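Local coordinates for protein transcriptional regulator (TetR/AcrR family) (Bacillus halodurans, PDB 5GP9) that probably represses fatty acid degradation genes by binding their operator DNA and responding to a fatty-acyl effector, as a TetR-family regulator, at residues Y174-T177 against A178-K181. Numbering follows the deposited sequence.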
ATOM      1  N   TYR A 174     -18.050  -7.927  -2.362  1.00 29.78           N
ATOM      2  CA  TYR A 174     -18.738  -6.997  -3.216  1.00 29.82           C
ATOM      3  C   TYR A 174     -18.050  -6.853  -4.554  1.00 34.12           C
ATOM      4  O   TYR A 174     -16.921  -7.333  -4.759  1.00 31.15           O
ATOM      5  CB  TYR A 174     -18.900  -5.690  -2.520  1.00 31.65           C
ATOM      6  CG  TYR A 174     -17.612  -5.001  -2.017  1.00 30.30           C
ATOM      7  CD1 TYR A 174     -17.150  -5.249  -0.761  1.00 31.19           C
ATOM      8  CD2 TYR A 174     -16.913  -4.113  -2.821  1.00 32.47           C
ATOM      9  CE1 TYR A 174     -16.020  -4.662  -0.278  1.00 31.63           C
ATOM     10  CE2 TYR A 174     -15.762  -3.479  -2.332  1.00 29.66           C
ATOM     11  CZ  TYR A 174     -15.317  -3.801  -1.083  1.00 29.68           C
ATOM     12  OH  TYR A 174     -14.220  -3.215  -0.496  1.00 29.47           O
ATOM     13  N   ASP A 175     -18.734  -6.222  -5.501  1.00 31.64           N
ATOM     14  CA  ASP A 175     -18.216  -6.193  -6.859  1.00 36.09           C
ATOM     15  C   ASP A 175     -17.233  -5.021  -6.915  1.00 33.17           C
ATOM     16  O   ASP A 175     -17.613  -3.838  -6.905  1.00 30.52           O
ATOM     17  CB  ASP A 175     -19.338  -5.981  -7.900  1.00 42.16           C
ATOM     18  CG  ASP A 175     -18.844  -6.086  -9.361  1.00 54.39           C
ATOM     19  OD1 ASP A 175     -17.600  -6.286  -9.656  1.00 49.04           O
ATOM     20  OD2 ASP A 175     -19.751  -5.976 -10.248  1.00 66.37           O
ATOM     21  N   LEU A 176     -15.953  -5.354  -6.935  1.00 37.26           N
ATOM     22  CA  LEU A 176     -14.944  -4.309  -7.032  1.00 33.81           C
ATOM     23  C   LEU A 176     -15.140  -3.412  -8.248  1.00 33.74           C
ATOM     24  O   LEU A 176     -14.845  -2.214  -8.217  1.00 31.68           O
ATOM     25  CB  LEU A 176     -13.584  -4.978  -7.108  1.00 27.38           C
ATOM     26  CG  LEU A 176     -12.413  -4.023  -7.221  1.00 26.52           C
ATOM     27  CD1 LEU A 176     -12.255  -3.213  -5.969  1.00 28.64           C
ATOM     28  CD2 LEU A 176     -11.201  -4.854  -7.543  1.00 26.97           C
ATOM     29  N   THR A 177     -15.653  -3.960  -9.362  1.00 35.57           N
ATOM     30  CA  THR A 177     -15.821  -3.144 -10.554  1.00 37.16           C
ATOM     31  C   THR A 177     -16.993  -2.132 -10.459  1.00 35.36           C
ATOM     32  O   THR A 177     -17.039  -1.202 -11.212  1.00 40.31           O
ATOM     33  CB  THR A 177     -15.871  -4.013 -11.825  1.00 37.38           C
ATOM     34  OG1 THR A 177     -17.075  -4.747 -11.800  1.00 35.58           O
ATOM     35  CG2 THR A 177     -14.656  -5.006 -11.827  1.00 37.94           C
ATOM     36  N   ALA A 178     -17.828  -2.191  -9.445  1.00 35.58           N
ATOM     37  CA  ALA A 178     -18.774  -1.083  -9.156  1.00 33.10           C
ATOM     38  C   ALA A 178     -18.121   0.238  -8.666  1.00 36.13           C
ATOM     39  O   ALA A 178     -18.766   1.283  -8.555  1.00 35.28           O
ATOM     40  CB  ALA A 178     -19.788  -1.543  -8.132  1.00 37.55           C
ATOM     41  N   LEU A 179     -16.827   0.170  -8.319  1.00 26.44           N
ATOM     42  CA  LEU A 179     -16.088   1.370  -7.844  1.00 25.80           C
ATOM     43  C   LEU A 179     -15.276   2.081  -8.947  1.00 27.20           C
ATOM     44  O   LEU A 179     -14.721   3.146  -8.743  1.00 25.58           O
ATOM     45  CB  LEU A 179     -15.164   0.924  -6.725  1.00 24.09           C
ATOM     46  CG  LEU A 179     -15.875   0.323  -5.559  1.00 26.70           C
ATOM     47  CD1 LEU A 179     -14.801  -0.061  -4.544  1.00 26.53           C
ATOM     48  CD2 LEU A 179     -16.855   1.315  -4.940  1.00 26.45           C
ATOM     49  N   VAL A 180     -15.272   1.510 -10.146  1.00 26.02           N
ATOM     50  CA  VAL A 180     -14.539   2.060 -11.267  1.00 27.06           C
ATOM     51  C   VAL A 180     -14.899   3.496 -11.498  1.00 27.25           C
ATOM     52  O   VAL A 180     -14.023   4.353 -11.521  1.00 24.76           O
ATOM     53  CB  VAL A 180     -14.692   1.201 -12.565  1.00 26.42           C
ATOM     54  CG1 VAL A 180     -14.098   1.885 -13.798  1.00 30.30           C
ATOM     55  CG2 VAL A 180     -13.961  -0.136 -12.458  1.00 30.82           C
ATOM     56  N   LYS A 181     -16.193   3.795 -11.689  1.00 26.65           N
ATOM     57  CA  LYS A 181     -16.555   5.170 -11.997  1.00 26.87           C
ATOM     58  C   LYS A 181     -16.244   6.096 -10.864  1.00 29.14           C
ATOM     59  O   LYS A 181     -15.618   7.119 -11.117  1.00 28.39           O
ATOM     60  CB  LYS A 181     -17.985   5.272 -12.512  1.00 29.80           C
ATOM     61  CG  LYS A 181     -18.515   6.668 -12.690  1.00 37.88           C
ATOM     62  CD  LYS A 181     -20.029   6.595 -12.893  1.00 43.88           C
ATOM     63  CE  LYS A 181     -20.713   7.940 -12.957  1.00 48.88           C
ATOM     64  NZ  LYS A 181     -20.688   8.460 -14.338  1.00 53.46           N
TER
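L179 meets both Y174 and L176 through its CD1 methyl, at the end of a side chain that starts close to the backbone of L176. CB lies just beyond the carbonyl oxygen of L176, 3.5 Å from L176 O, and CG follows at 3.8 Å from L176 O. With CG anti to the carbonyl carbon (chi1 -60°) and an extended chi2, CD1 points on away from CA. There it sits 4.2 Å from CE2 of Y174, at the ring's edge near its plane, the two side chains crossing at about a right angle; L176 CD1 lies 4.3 Å from L179 CD1.

The backbone carrying these side chains is a 3-10 turn, judged by successive i to i+3 bonds: A178 N to D175 O (3.0 Å) and L179 N to L176 O (3.1 Å, N-H...O 162°). The next, from V180 N to T177 O, is weak. D175 OD1 accepts from both T177 N (3.0 Å) and T177 OG1 (2.7 Å); both donors reach it from the same face of the carboxylate, out of its plane. The backbone bond defines an Asx turn, and the two bonds grip OD1 at the start of the 3-10 segment.

This turn leads from the loop after helix 149-169 into helix 180-189. L176 and V180 pack on F91 of helix 79-95, L176 and L179 on V163 of helix 149-169, while Y174 and L179 also touch R150 of the second subunit.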